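PDB 4N7B: 4-hydroxy-3-methylbut-2-enyl diphosphate reductase, apicoplast from Plasmodium falciparum, which catalyses the last step of the DOXP/MEP isoprenoid pathway, reducing (E)-4-hydroxy-3-methylbut-2-enyl diphosphate to isopentenyl and dimethylallyl diphosphate at an iron-sulfur cluster. Local coordinates for residues Lys232-Glu243 / Val517-Phe526. Sequence-based numbering, arbitrary orientation.
Sequences KGVSRAIETVEE and VPKWKLPKNF
K232 lays its methylene chain along W520, the two side chains running opposite ways, in a worked example of a C-terminal segment packing along a helix through apolar contacts with one direct hydrogen bond among them. The lysine CG lies 3.5 Å from W520 CE3, and the bend at chi2 (61°) carries CE past the tail backbone, 3.4 Å from P518 O. The indole, whose one face bears P518 CB, turns its edge to the helix start, where CZ3 comes within 3.5 Å of G233 N. One turn on, R236, extended from CG to NE, reaches the tail. Its NE donates to K521 O (3.0 Å, 156° at the hydrogen), with the oxygen in the guanidinium plane, while NH2 and the same carbonyl share a water and P523 CG covers one guanidinium face. NH1 bonds T314 O, so the guanidinium is held from several directions. Beyond it, L522 CD2 settles 3.6 Å from T240 OG1, a hydroxyl bonded back to R236 O, and P523 brings CD to 3.4 Å from the same OG1. The tail thus follows helix 232-247 from its cluster-facing start, where G233 lines the iron-sulfur pocket and W520 packs on C315, a cluster ligand, at the central cofactor site of the IspH fold.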
ATOM      1  N   LYS A 232       3.830  -1.150  -8.816  1.00 25.01           N
ATOM      2  CA  LYS A 232       4.207  -0.022  -9.646  1.00 22.07           C
ATOM      3  C   LYS A 232       4.050   1.328  -8.930  1.00 31.17           C
ATOM      4  O   LYS A 232       4.794   2.268  -9.204  1.00 27.67           O
ATOM      5  CB  LYS A 232       3.387  -0.041 -10.927  1.00 27.25           C
ATOM      6  CG  LYS A 232       3.857   0.965 -11.992  1.00 32.87           C
ATOM      7  CD  LYS A 232       5.279   0.702 -12.441  1.00 30.86           C
ATOM      8  CE  LYS A 232       5.690   1.643 -13.582  1.00 38.42           C
ATOM      9  NZ  LYS A 232       7.115   1.426 -13.977  1.00 37.26           N
ATOM     10  N   GLY A 233       3.093   1.443  -8.008  1.00 34.38           N
ATOM     11  CA  GLY A 233       2.907   2.704  -7.306  1.00 23.60           C
ATOM     12  C   GLY A 233       4.138   3.000  -6.472  1.00 26.45           C
ATOM     13  O   GLY A 233       4.617   4.139  -6.368  1.00 29.15           O
ATOM     14  N   VAL A 234       4.679   1.949  -5.877  1.00 24.78           N
ATOM     15  CA  VAL A 234       5.858   2.085  -5.035  1.00 25.01           C
ATOM     16  C   VAL A 234       7.082   2.391  -5.877  1.00 28.44           C
ATOM     17  O   VAL A 234       7.832   3.316  -5.551  1.00 30.78           O
ATOM     18  CB  VAL A 234       6.064   0.818  -4.164  1.00 25.09           C
ATOM     19  CG1 VAL A 234       7.496   0.690  -3.681  1.00 24.74           C
ATOM     20  CG2 VAL A 234       5.088   0.853  -2.968  1.00 25.82           C
ATOM     21  N   SER A 235       7.297   1.659  -6.970  1.00 26.36           N
ATOM     22  CA  SER A 235       8.511   1.915  -7.766  1.00 28.81           C
ATOM     23  C   SER A 235       8.448   3.326  -8.353  1.00 29.57           C
ATOM     24  O   SER A 235       9.435   4.048  -8.342  1.00 27.89           O
ATOM     25  CB  SER A 235       8.725   0.860  -8.855  1.00 26.15           C
ATOM     26  OG  SER A 235       7.596   0.776  -9.700  1.00 30.49           O
ATOM     27  N   ARG A 236       7.274   3.734  -8.820  1.00 31.48           N
ATOM     28  CA  ARG A 236       7.079   5.099  -9.301  1.00 31.66           C
ATOM     29  C   ARG A 236       7.379   6.157  -8.237  1.00 35.26           C
ATOM     30  O   ARG A 236       7.996   7.186  -8.506  1.00 31.36           O
ATOM     31  CB  ARG A 236       5.645   5.255  -9.776  1.00 30.13           C
ATOM     32  CG  ARG A 236       5.263   6.642 -10.246  1.00 30.15           C
ATOM     33  CD  ARG A 236       3.859   6.570 -10.842  1.00 35.08           C
ATOM     34  NE  ARG A 236       3.314   7.864 -11.253  1.00 33.37           N
ATOM     35  CZ  ARG A 236       2.579   8.662 -10.480  1.00 36.31           C
ATOM     36  NH1 ARG A 236       2.327   8.332  -9.222  1.00 35.69           N
ATOM     37  NH2 ARG A 236       2.101   9.807 -10.965  1.00 38.95           N
ATOM     38  N   ALA A 237       6.931   5.911  -7.020  1.00 32.25           N
ATOM     39  CA  ALA A 237       7.103   6.885  -5.964  1.00 29.77           C
ATOM     40  C   ALA A 237       8.587   7.002  -5.598  1.00 31.77           C
ATOM     41  O   ALA A 237       9.118   8.101  -5.424  1.00 36.74           O
ATOM     42  CB  ALA A 237       6.265   6.481  -4.765  1.00 30.10           C
ATOM     43  N   ILE A 238       9.270   5.870  -5.502  1.00 32.13           N
ATOM     44  CA  ILE A 238      10.697   5.885  -5.201  1.00 35.14           C
ATOM     45  C   ILE A 238      11.467   6.607  -6.297  1.00 37.23           C
ATOM     46  O   ILE A 238      12.258   7.504  -6.021  1.00 37.90           O
ATOM     47  CB  ILE A 238      11.252   4.464  -5.035  1.00 36.48           C
ATOM     48  CG1 ILE A 238      10.550   3.768  -3.858  1.00 38.48           C
ATOM     49  CG2 ILE A 238      12.747   4.504  -4.792  1.00 37.80           C
ATOM     50  CD1 ILE A 238      10.921   2.309  -3.668  1.00 36.98           C
ATOM     51  N   GLU A 239      11.227   6.232  -7.547  1.00 35.60           N
ATOM     52  CA  GLU A 239      11.934   6.857  -8.659  1.00 36.51           C
ATOM     53  C   GLU A 239      11.671   8.370  -8.656  1.00 43.06           C
ATOM     54  O   GLU A 239      12.558   9.162  -8.954  1.00 41.99           O
ATOM     55  CB  GLU A 239      11.507   6.212  -9.982  1.00 38.13           C
ATOM     56  CG  GLU A 239      12.276   6.725 -11.216  1.00 53.30           C
ATOM     57  CD  GLU A 239      11.934   5.960 -12.504  1.00 61.58           C
ATOM     58  OE1 GLU A 239      12.528   6.274 -13.565  1.00 57.48           O
ATOM     59  OE2 GLU A 239      11.072   5.047 -12.457  1.00 63.57           O
ATOM     60  N   THR A 240      10.461   8.774  -8.280  1.00 37.45           N
ATOM     61  CA  THR A 240      10.132  10.198  -8.230  1.00 33.11           C
ATOM     62  C   THR A 240      11.083  10.917  -7.282  1.00 36.47           C
ATOM     63  O   THR A 240      11.595  11.985  -7.603  1.00 38.83           O
ATOM     64  CB  THR A 240       8.694  10.449  -7.762  1.00 37.04           C
ATOM     65  OG1 THR A 240       7.775  10.046  -8.786  1.00 37.94           O
ATOM     66  CG2 THR A 240       8.488  11.925  -7.455  1.00 40.64           C
ATOM     67  N   VAL A 241      11.336  10.333  -6.119  1.00 36.79           N
ATOM     68  CA  VAL A 241      12.221  10.976  -5.144  1.00 37.49           C
ATOM     69  C   VAL A 241      13.662  10.959  -5.610  1.00 42.08           C
ATOM     70  O   VAL A 241      14.363  11.964  -5.501  1.00 41.88           O
ATOM     71  CB  VAL A 241      12.148  10.307  -3.758  1.00 39.60           C
ATOM     72  CG1 VAL A 241      13.118  10.977  -2.779  1.00 38.14           C
ATOM     73  CG2 VAL A 241      10.725  10.383  -3.217  1.00 37.66           C
ATOM     74  N   GLU A 242      14.100   9.817  -6.127  1.00 46.52           N
ATOM     75  CA  GLU A 242      15.479   9.646  -6.580  1.00 47.62           C
ATOM     76  C   GLU A 242      15.814  10.614  -7.715  1.00 54.20           C
ATOM     77  O   GLU A 242      16.938  11.117  -7.828  1.00 55.17           O
ATOM     78  CB  GLU A 242      15.695   8.203  -7.041  1.00 44.78           C
ATOM     79  CG  GLU A 242      16.151   7.261  -5.928  1.00 53.03           C
ATOM     80  CD  GLU A 242      15.991   5.792  -6.291  1.00 58.78           C
ATOM     81  OE1 GLU A 242      15.507   5.505  -7.411  1.00 63.35           O
ATOM     82  OE2 GLU A 242      16.330   4.919  -5.452  1.00 63.57           O
ATOM     83  N   GLU A 243      14.821  10.897  -8.542  1.00 45.91           N
ATOM     84  CA  GLU A 243      15.046  11.686  -9.729  1.00 47.22           C
ATOM     85  C   GLU A 243      15.070  13.177  -9.370  1.00 56.20           C
ATOM     86  O   GLU A 243      15.771  13.972 -10.010  1.00 55.46           O
ATOM     87  CB  GLU A 243      13.984  11.341 -10.771  1.00 46.88           C
ATOM     88  CG  GLU A 243      14.333  11.798 -12.167  1.00 61.72           C
ATOM     89  CD  GLU A 243      15.454  10.988 -12.762  1.00 62.90           C
ATOM     90  OE1 GLU A 243      15.515   9.767 -12.499  1.00 65.52           O
ATOM     91  OE2 GLU A 243      16.280  11.582 -13.475  1.00 64.11           O
ATOM     92  N   VAL A 517       2.073  -5.440 -14.984  1.00 34.45           N
ATOM     93  CA  VAL A 517       2.626  -4.245 -14.387  1.00 33.82           C
ATOM     94  C   VAL A 517       2.207  -3.038 -15.220  1.00 37.52           C
ATOM     95  O   VAL A 517       2.533  -2.949 -16.405  1.00 38.71           O
ATOM     96  CB  VAL A 517       4.161  -4.339 -14.292  1.00 35.04           C
ATOM     97  CG1 VAL A 517       4.730  -3.106 -13.630  1.00 34.51           C
ATOM     98  CG2 VAL A 517       4.552  -5.592 -13.529  1.00 34.90           C
ATOM     99  N   PRO A 518       1.445  -2.120 -14.613  1.00 40.46           N
ATOM    100  CA  PRO A 518       1.027  -0.890 -15.291  1.00 36.40           C
ATOM    101  C   PRO A 518       2.224  -0.118 -15.824  1.00 35.99           C
ATOM    102  O   PRO A 518       3.314  -0.167 -15.245  1.00 34.94           O
ATOM    103  CB  PRO A 518       0.355  -0.086 -14.181  1.00 31.77           C
ATOM    104  CG  PRO A 518      -0.080  -1.101 -13.189  1.00 37.79           C
ATOM    105  CD  PRO A 518       0.943  -2.187 -13.236  1.00 34.49           C
ATOM    106  N   LYS A 519       2.006   0.601 -16.917  1.00 36.87           N
ATOM    107  CA  LYS A 519       3.045   1.374 -17.552  1.00 41.12           C
ATOM    108  C   LYS A 519       2.931   2.835 -17.155  1.00 37.36           C
ATOM    109  O   LYS A 519       3.025   3.733 -17.977  1.00 46.93           O
ATOM    110  CB  LYS A 519       2.953   1.187 -19.062  1.00 52.98           C
ATOM    111  CG  LYS A 519       3.614  -0.096 -19.484  1.00 59.77           C
ATOM    112  CD  LYS A 519       2.884  -0.786 -20.619  1.00 68.78           C
ATOM    113  CE  LYS A 519       3.597  -2.078 -21.013  1.00 74.21           C
ATOM    114  NZ  LYS A 519       5.065  -1.868 -21.229  1.00 77.91           N
ATOM    115  N   TRP A 520       2.757   3.085 -15.870  1.00 35.92           N
ATOM    116  CA  TRP A 520       2.697   4.459 -15.415  1.00 36.12           C
ATOM    117  C   TRP A 520       4.044   5.162 -15.618  1.00 38.76           C
ATOM    118  O   TRP A 520       5.096   4.577 -15.412  1.00 44.82           O
ATOM    119  CB  TRP A 520       2.293   4.495 -13.950  1.00 34.77           C
ATOM    120  CG  TRP A 520       0.985   3.778 -13.679  1.00 32.40           C
ATOM    121  CD1 TRP A 520      -0.038   3.559 -14.561  1.00 32.80           C
ATOM    122  CD2 TRP A 520       0.584   3.181 -12.444  1.00 30.76           C
ATOM    123  NE1 TRP A 520      -1.060   2.868 -13.941  1.00 35.51           N
ATOM    124  CE2 TRP A 520      -0.701   2.629 -12.640  1.00 33.42           C
ATOM    125  CE3 TRP A 520       1.184   3.068 -11.185  1.00 32.08           C
ATOM    126  CZ2 TRP A 520      -1.385   1.965 -11.636  1.00 29.18           C
ATOM    127  CZ3 TRP A 520       0.492   2.410 -10.178  1.00 29.55           C
ATOM    128  CH2 TRP A 520      -0.782   1.872 -10.411  1.00 27.89           C
ATOM    129  N   LYS A 521       3.996   6.420 -16.031  1.00 42.29           N
ATOM    130  CA  LYS A 521       5.191   7.248 -16.102  1.00 41.89           C
ATOM    131  C   LYS A 521       5.277   8.091 -14.831  1.00 46.00           C
ATOM    132  O   LYS A 521       4.354   8.083 -14.023  1.00 36.70           O
ATOM    133  CB  LYS A 521       5.123   8.149 -17.336  1.00 48.37           C
ATOM    134  CG  LYS A 521       5.287   7.397 -18.651  1.00 53.99           C
ATOM    135  CD  LYS A 521       5.358   8.358 -19.826  1.00 67.10           C
ATOM    136  CE  LYS A 521       6.170   7.780 -20.997  1.00 83.83           C
ATOM    137  NZ  LYS A 521       5.410   6.830 -21.872  1.00 83.59           N
ATOM    138  N   LEU A 522       6.369   8.827 -14.654  1.00 45.31           N
ATOM    139  CA  LEU A 522       6.481   9.750 -13.529  1.00 43.28           C
ATOM    140  C   LEU A 522       5.493  10.907 -13.677  1.00 44.23           C
ATOM    141  O   LEU A 522       4.984  11.161 -14.769  1.00 42.62           O
ATOM    142  CB  LEU A 522       7.907  10.294 -13.431  1.00 42.39           C
ATOM    143  CG  LEU A 522       8.986   9.228 -13.196  1.00 49.08           C
ATOM    144  CD1 LEU A 522      10.352   9.843 -13.267  1.00 52.71           C
ATOM    145  CD2 LEU A 522       8.787   8.529 -11.843  1.00 54.71           C
ATOM    146  N   PRO A 523       5.220  11.621 -12.573  1.00 43.01           N
ATOM    147  CA  PRO A 523       4.329  12.788 -12.594  1.00 46.57           C
ATOM    148  C   PRO A 523       4.707  13.749 -13.715  1.00 50.19           C
ATOM    149  O   PRO A 523       5.884  14.016 -13.924  1.00 51.84           O
ATOM    150  CB  PRO A 523       4.552  13.423 -11.216  1.00 48.29           C
ATOM    151  CG  PRO A 523       4.911  12.251 -10.338  1.00 44.52           C
ATOM    152  CD  PRO A 523       5.757  11.364 -11.227  1.00 45.55           C
ATOM    153  N   LYS A 524       3.714  14.256 -14.435  1.00 59.03           N
ATOM    154  CA  LYS A 524       3.983  14.937 -15.692  1.00 68.47           C
ATOM    155  C   LYS A 524       4.738  16.249 -15.533  1.00 65.72           C
ATOM    156  O   LYS A 524       5.552  16.597 -16.390  1.00 70.32           O
ATOM    157  CB  LYS A 524       2.683  15.131 -16.473  1.00 70.77           C
ATOM    158  CG  LYS A 524       2.180  13.808 -17.025  1.00 78.41           C
ATOM    159  CD  LYS A 524       0.885  13.930 -17.804  1.00 81.43           C
ATOM    160  CE  LYS A 524       0.272  12.546 -18.045  1.00 80.26           C
ATOM    161  NZ  LYS A 524      -0.715  12.564 -19.156  1.00 80.26           N
ATOM    162  N   ASN A 525       4.493  16.976 -14.449  1.00 56.01           N
ATOM    163  CA  ASN A 525       5.170  18.259 -14.273  1.00 65.98           C
ATOM    164  C   ASN A 525       6.637  17.995 -14.004  1.00 66.91           C
ATOM    165  O   ASN A 525       7.520  18.701 -14.483  1.00 66.85           O
ATOM    166  CB  ASN A 525       4.555  19.055 -13.128  1.00 65.19           C
ATOM    167  CG  ASN A 525       4.700  18.356 -11.809  1.00 63.47           C
ATOM    168  OD1 ASN A 525       4.857  17.133 -11.766  1.00 64.89           O
ATOM    169  ND2 ASN A 525       4.645  19.116 -10.719  1.00 59.85           N
ATOM    170  N   PHE A 526       6.888  16.941 -13.249  1.00 70.97           N
ATOM    171  CA  PHE A 526       8.237  16.534 -12.943  1.00 66.86           C
ATOM    172  C   PHE A 526       8.983  16.102 -14.203  1.00 70.72           C
ATOM    173  O   PHE A 526      10.165  16.407 -14.368  1.00 74.55           O
ATOM    174  CB  PHE A 526       8.188  15.396 -11.946  1.00 67.60           C
ATOM    175  CG  PHE A 526       9.518  14.855 -11.603  1.00 75.42           C
ATOM    176  CD1 PHE A 526      10.555  15.713 -11.297  1.00 85.85           C
ATOM    177  CD2 PHE A 526       9.740  13.494 -11.576  1.00 79.05           C
ATOM    178  CE1 PHE A 526      11.791  15.232 -10.976  1.00 94.62           C
ATOM    179  CE2 PHE A 526      10.975  13.001 -11.255  1.00 88.98           C
ATOM    180  CZ  PHE A 526      12.009  13.877 -10.953  1.00 97.14           C
TER
HETATM  181  O   HOH W   1       1.869   9.986 -14.141  1.00 51.78           O